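Local coordinates for protein beta sliding clamp (Bartonella birtlesii LL-WM9, PDB 6PTR) that probably encircles DNA as a ring-shaped head-to-tail homodimer, tethering DNA polymerases and other proteins to it and so conferring processivity, at residues 276-281 with 349-354; 306-311 with 316-321. One frame throughout, in Å; residues are numbered along the deposited sequence.

How the contacts relate
Both contacts lie in the C-terminal clamp domain, and contact 2 is nested within the loop that contact 1 closes. Their centres are about 15 Å apart, and helix 275-285 joins them. In contact 1 the helix uses Phe-278 to meet the strand at 349-354; the same helix also rests on the hairpin of contact 2, through Ala-281 and the backbone of Phe-278. There Ala-281 CB lies 3.6 Å from Leu-307 CD1, and Phe-278 CA lies 3.6 Å from Leu-321 CD1. Contact 1 is internal, with no second-subunit residue touching its segments. Contact 2 sits at the dimer interface that closes the ring, where strand 315-322 pairs with a strand of the second subunit.

Contact 1 of 2, residues 276-281 with 349-354; sequences QDFSSA and DEMVFM
Gln-276, whose side chain lies against Asp-349 at the border of this contact, has its carbonyl O held by the backbone N of Ser-280 at 2.9 Å, an ordinary helical bond. In the conformer given, Ser-280 OG can approach the same oxygen from the opposite face of the carbonyl plane; this second bond is doubtful, since Ser-280 and Gln-276 are each modelled in two conformers. The helix belongs to the DNA clamp fold, in which each domain packs helices against antiparallel sheets, and here helix 275-285 docks on strand 350-355.

Phe-278 carries the contact. Its CG stands anti to the backbone N (chi1 176°), which sends the ring from the helix toward the strand. Phe-353 comes from the opposite direction and offers its edge to the face of Phe-278 in an offset edge-to-face pair, with centroids 5.4 Å apart and planes inclined by 67°. Met-351 adds a Met-aromatic contact: its extended chain carries SD to 4.9 Å from the centroid of the Phe-278 ring, approaching obliquely, 50° off the ring normal. No hydrogen bond crosses between the segments, so the buried middle is held by apolar and aromatic packing.

The same core takes in helix 336-345, where Leu-339 touches both phenylalanines and Ala-343 touches Met-351. On the strand's side, Ile-364 packs on Met-351 and Phe-353, while the backbones of Met-351 and Phe-353 are hydrogen-bonded to those of Val-273 and Leu-271 in strand 269-274. Leu-321, from the hairpin of contact 2, also lies on Phe-278. Phe-353 CE1 lies over one face of the Phe-278 ring, and the nearest atoms of the two rings are Phe-278 CZ and Phe-353 CZ, 3.7 Å apart.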
loop_
_atom_site.group_PDB
_atom_site.type_symbol
_atom_site.label_atom_id
_atom_site.label_comp_id
_atom_site.label_asym_id
_atom_site.label_seq_id
_atom_site.Cartn_x
_atom_site.Cartn_y
_atom_site.Cartn_z
ATOM N N GLN C 276 6.367 22.899 13.906
ATOM C CA GLN C 276 5.239 22.459 13.096
ATOM C C GLN C 276 5.018 23.393 11.911
ATOM O O GLN C 276 4.750 22.951 10.788
ATOM C CB GLN C 276 3.996 22.380 13.992
ATOM C CG GLN C 276 4.099 21.375 15.161
ATOM C CD GLN C 276 4.959 21.823 16.378
ATOM O OE1 GLN C 276 5.339 22.994 16.531
ATOM N NE2 GLN C 276 5.257 20.862 17.250
ATOM N N ASP C 277 5.120 24.699 12.156
ATOM C CA ASP C 277 4.959 25.666 11.073
ATOM C C ASP C 277 6.060 25.510 10.033
ATOM O O ASP C 277 5.809 25.626 8.825
ATOM C CB ASP C 277 4.954 27.080 11.653
ATOM C CG ASP C 277 3.729 27.358 12.497
ATOM O OD1 ASP C 277 2.725 26.610 12.401
ATOM O OD2 ASP C 277 3.765 28.340 13.258
ATOM N N PHE C 278 7.297 25.269 10.489
ATOM C CA PHE C 278 8.423 25.060 9.574
ATOM C C PHE C 278 8.239 23.781 8.772
ATOM O O PHE C 278 8.416 23.765 7.546
ATOM C CB PHE C 278 9.727 25.010 10.377
ATOM C CG PHE C 278 10.948 24.712 9.553
ATOM C CD1 PHE C 278 11.552 25.711 8.810
ATOM C CD2 PHE C 278 11.486 23.433 9.517
ATOM C CE1 PHE C 278 12.677 25.439 8.048
ATOM C CE2 PHE C 278 12.605 23.153 8.744
ATOM C CZ PHE C 278 13.206 24.156 8.030
ATOM N N SER C 279 7.888 22.690 9.455
ATOM C CA SER C 279 7.687 21.416 8.773
ATOM C C SER C 279 6.594 21.513 7.715
ATOM O O SER C 279 6.757 21.012 6.597
ATOM C CB SER C 279 7.336 20.329 9.796
ATOM O OG SER C 279 8.413 20.147 10.693
ATOM N N SER C 280 5.454 22.122 8.054
ATOM C CA SER C 280 4.357 22.207 7.094
ATOM C C SER C 280 4.739 23.071 5.898
ATOM O O SER C 280 4.392 22.757 4.755
ATOM C CB SER C 280 3.103 22.754 7.771
ATOM O OG SER C 280 2.681 21.917 8.834
ATOM N N ALA C 281 5.463 24.165 6.142
ATOM C CA ALA C 281 5.891 25.029 5.035
ATOM C C ALA C 281 6.870 24.320 4.110
ATOM O O ALA C 281 6.756 24.423 2.883
ATOM C CB ALA C 281 6.517 26.306 5.584
ATOM N N ASP C 349 7.965 22.209 20.586
ATOM C CA ASP C 349 7.427 23.213 19.681
ATOM C C ASP C 349 8.523 23.979 18.961
ATOM O O ASP C 349 8.259 24.532 17.895
ATOM C CB ASP C 349 6.548 24.209 20.421
ATOM C CG ASP C 349 5.363 23.552 21.111
ATOM O OD1 ASP C 349 4.962 22.443 20.694
ATOM O OD2 ASP C 349 4.830 24.157 22.063
ATOM N N GLU C 350 9.739 24.010 19.498
ATOM C CA GLU C 350 10.782 24.895 18.997
ATOM C C GLU C 350 11.896 24.080 18.353
ATOM O O GLU C 350 12.481 23.203 18.998
ATOM C CB GLU C 350 11.327 25.758 20.137
ATOM C CG GLU C 350 10.185 26.313 20.968
ATOM C CD GLU C 350 10.611 27.050 22.213
ATOM O OE1 GLU C 350 9.881 27.985 22.608
ATOM O OE2 GLU C 350 11.647 26.685 22.805
ATOM N N MET C 351 12.218 24.405 17.109
ATOM C CA MET C 351 13.315 23.773 16.390
ATOM C C MET C 351 14.447 24.783 16.251
ATOM O O MET C 351 14.228 25.894 15.763
ATOM C CB MET C 351 12.848 23.300 15.019
ATOM C CG MET C 351 13.903 22.596 14.216
ATOM S SD MET C 351 13.103 21.849 12.782
ATOM C CE MET C 351 14.452 20.895 12.093
ATOM N N VAL C 352 15.647 24.408 16.676
ATOM C CA VAL C 352 16.792 25.319 16.692
ATOM C C VAL C 352 17.837 24.839 15.693
ATOM O O VAL C 352 18.226 23.667 15.703
ATOM C CB VAL C 352 17.401 25.433 18.101
ATOM C CG1 VAL C 352 18.635 26.337 18.057
ATOM C CG2 VAL C 352 16.383 25.982 19.061
ATOM N N PHE C 353 18.270 25.737 14.805
ATOM C CA PHE C 353 19.417 25.496 13.933
ATOM C C PHE C 353 20.581 26.352 14.406
ATOM O O PHE C 353 20.422 27.562 14.580
ATOM C CB PHE C 353 19.144 25.896 12.485
ATOM C CG PHE C 353 18.001 25.188 11.840
ATOM C CD1 PHE C 353 16.688 25.482 12.183
ATOM C CD2 PHE C 353 18.243 24.270 10.838
ATOM C CE1 PHE C 353 15.631 24.832 11.547
ATOM C CE2 PHE C 353 17.199 23.621 10.199
ATOM C CZ PHE C 353 15.893 23.912 10.555
ATOM N N MET C 354 21.749 25.740 14.573
ATOM C CA MET C 354 22.992 26.471 14.780
ATOM C C MET C 354 23.737 26.464 13.454
ATOM O O MET C 354 24.081 25.399 12.931
ATOM C CB MET C 354 23.827 25.861 15.908
ATOM C CG MET C 354 23.069 25.783 17.189
ATOM S SD MET C 354 22.546 27.394 17.807
ATOM C CE MET C 354 24.104 28.260 17.957
#

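Contact 2 of 2, residues 306-311 with 316-321; sequences KLVVNN and SAEDQL
Leu-307 and Asp-319 exchange both of their backbone bonds, Leu-307 N to Asp-319 O at 2.9 Å and Asp-319 N to Leu-307 O at 3.0 Å. Two residues along, Val-309 and Ala-317 do the same. The bond from Val-309 N to Ala-317 O is 2.8 Å and almost straight at 168°, whereas the return bond from Ala-317 N to Val-309 O is more bent, 144°. Between these pairs the carbonyls also receive CA-H...O contacts, such as Glu-318 CA to Leu-307 O at 3.1 Å.

This is the antiparallel beta hairpin of strands 304-311 and 315-322, and its second strand continues the sheet across the dimer interface by pairing with a strand of the second subunit. Two acidic side chains of that strand find partners there or nearby. Asp-319 OD2 takes a salt bridge from Arg-284 and a hydrogen bond with Thr-114 of the second subunit, while Asp-319 OD1 uses its anti lone pair to accept the next residue's amide, Gln-320 N, at 2.8 Å. Glu-318 OE2 is hydrogen-bonded to ND1 of His-115 of the second subunit; with CG between the backbone N and the carbonyl carbon (chi1 60°), the chain extends beyond it and carries the carboxylate out from the sheet.

The Leu-307, Val-309 and Ala-317 side chains share the face turned to helix 275-285, where Ala-281 and Val-285 meet them. On the other face Lys-306 and Gln-320 run side by side, Lys-306 CD lying 3.8 Å from Gln-320 OE1. Val-308 and Glu-318 also point the same way there, with Val-308 CG2 4.2 Å from Glu-318 CB.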
loop_
_atom_site.group_PDB
_atom_site.type_symbol
_atom_site.label_atom_id
_atom_site.label_comp_id
_atom_site.label_asym_id
_atom_site.label_seq_id
_atom_site.Cartn_x
_atom_site.Cartn_y
_atom_site.Cartn_z
ATOM N N LYS C 306 12.200 32.971 4.836
ATOM C CA LYS C 306 11.553 32.659 3.564
ATOM C C LYS C 306 12.111 31.366 3.005
ATOM O O LYS C 306 13.311 31.101 3.119
ATOM C CB LYS C 306 11.752 33.785 2.541
ATOM C CG LYS C 306 11.102 35.097 2.949
ATOM C CD LYS C 306 11.025 36.067 1.777
ATOM C CE LYS C 306 11.945 37.255 1.966
ATOM N NZ LYS C 306 11.666 38.302 0.945
ATOM N N LEU C 307 11.237 30.577 2.380
ATOM C CA LEU C 307 11.599 29.301 1.787
ATOM C C LEU C 307 11.324 29.399 0.299
ATOM O O LEU C 307 10.300 29.949 -0.095
ATOM C CB LEU C 307 10.756 28.162 2.372
ATOM C CG LEU C 307 10.802 28.014 3.877
ATOM C CD1 LEU C 307 9.845 26.922 4.311
ATOM C CD2 LEU C 307 12.219 27.673 4.283
ATOM N N VAL C 308 12.225 28.872 -0.530
ATOM C CA VAL C 308 12.004 28.863 -1.976
ATOM C C VAL C 308 12.472 27.537 -2.550
ATOM O O VAL C 308 13.592 27.090 -2.266
ATOM C CB VAL C 308 12.729 30.012 -2.701
ATOM C CG1 VAL C 308 12.379 29.929 -4.190
ATOM C CG2 VAL C 308 12.316 31.349 -2.148
ATOM N N VAL C 309 11.639 26.939 -3.408
ATOM C CA VAL C 309 11.986 25.728 -4.156
ATOM C C VAL C 309 11.809 26.026 -5.637
ATOM O O VAL C 309 10.832 26.667 -6.031
ATOM C CB VAL C 309 11.122 24.517 -3.755
ATOM C CG1 VAL C 309 11.472 23.266 -4.585
ATOM C CG2 VAL C 309 11.262 24.230 -2.257
ATOM N N ASN C 310 12.776 25.590 -6.455
ATOM C CA ASN C 310 12.710 25.766 -7.905
ATOM C C ASN C 310 12.937 24.405 -8.534
ATOM O O ASN C 310 13.858 23.687 -8.131
ATOM C CB ASN C 310 13.763 26.755 -8.446
ATOM C CG ASN C 310 13.511 28.202 -8.012
ATOM O OD1 ASN C 310 12.558 28.843 -8.460
ATOM N ND2 ASN C 310 14.378 28.723 -7.146
ATOM N N ASN C 311 12.099 24.040 -9.498
ATOM C CA ASN C 311 12.260 22.779 -10.226
ATOM C C ASN C 311 12.009 23.071 -11.694
ATOM O O ASN C 311 10.927 23.538 -12.060
ATOM C CB ASN C 311 11.308 21.699 -9.696
ATOM C CG ASN C 311 11.256 20.422 -10.567
ATOM O OD1 ASN C 311 11.915 20.289 -11.590
ATOM N ND2 ASN C 311 10.416 19.470 -10.143
ATOM N N SER C 316 8.003 26.932 -9.444
ATOM C CA SER C 316 8.630 27.412 -8.221
ATOM C C SER C 316 7.587 27.461 -7.121
ATOM O O SER C 316 6.380 27.481 -7.378
ATOM C CB SER C 316 9.262 28.790 -8.396
ATOM O OG SER C 316 8.286 29.752 -8.786
ATOM N N ALA C 317 8.074 27.531 -5.888
ATOM C CA ALA C 317 7.200 27.508 -4.720
ATOM C C ALA C 317 7.892 28.293 -3.624
ATOM O O ALA C 317 9.089 28.114 -3.406
ATOM C CB ALA C 317 6.931 26.071 -4.264
ATOM N N GLU C 318 7.151 29.154 -2.934
ATOM C CA GLU C 318 7.751 29.900 -1.844
ATOM C C GLU C 318 6.780 29.955 -0.674
ATOM O O GLU C 318 5.577 29.751 -0.831
ATOM C CB GLU C 318 8.148 31.314 -2.279
ATOM C CG GLU C 318 7.037 32.188 -2.777
ATOM C CD GLU C 318 7.530 33.577 -3.193
ATOM O OE1 GLU C 318 8.763 33.773 -3.304
ATOM O OE2 GLU C 318 6.686 34.472 -3.403
ATOM N N ASP C 319 7.333 30.216 0.508
ATOM C CA ASP C 319 6.529 30.405 1.707
ATOM C C ASP C 319 7.330 31.281 2.663
ATOM O O ASP C 319 8.502 31.593 2.425
ATOM C CB ASP C 319 6.159 29.051 2.337
ATOM C CG ASP C 319 4.809 29.069 3.045
ATOM O OD1 ASP C 319 4.400 30.127 3.586
ATOM O OD2 ASP C 319 4.153 28.006 3.051
ATOM N N GLN C 320 6.685 31.711 3.738
ATOM C CA GLN C 320 7.377 32.570 4.691
ATOM C C GLN C 320 6.867 32.270 6.095
ATOM O O GLN C 320 5.687 31.961 6.284
ATOM C CB GLN C 320 7.166 34.043 4.323
ATOM C CG GLN C 320 7.857 35.052 5.214
ATOM C CD GLN C 320 7.797 36.450 4.635
ATOM O OE1 GLN C 320 7.690 36.627 3.420
ATOM N NE2 GLN C 320 7.860 37.452 5.500
ATOM N N LEU C 321 7.765 32.365 7.074
ATOM C CA LEU C 321 7.426 32.092 8.463
ATOM C C LEU C 321 8.090 33.122 9.353
ATOM O O LEU C 321 9.167 33.633 9.035
ATOM C CB LEU C 321 7.905 30.712 8.924
ATOM C CG LEU C 321 7.559 29.497 8.097
ATOM C CD1 LEU C 321 8.609 28.451 8.355
ATOM C CD2 LEU C 321 6.184 29.017 8.526
#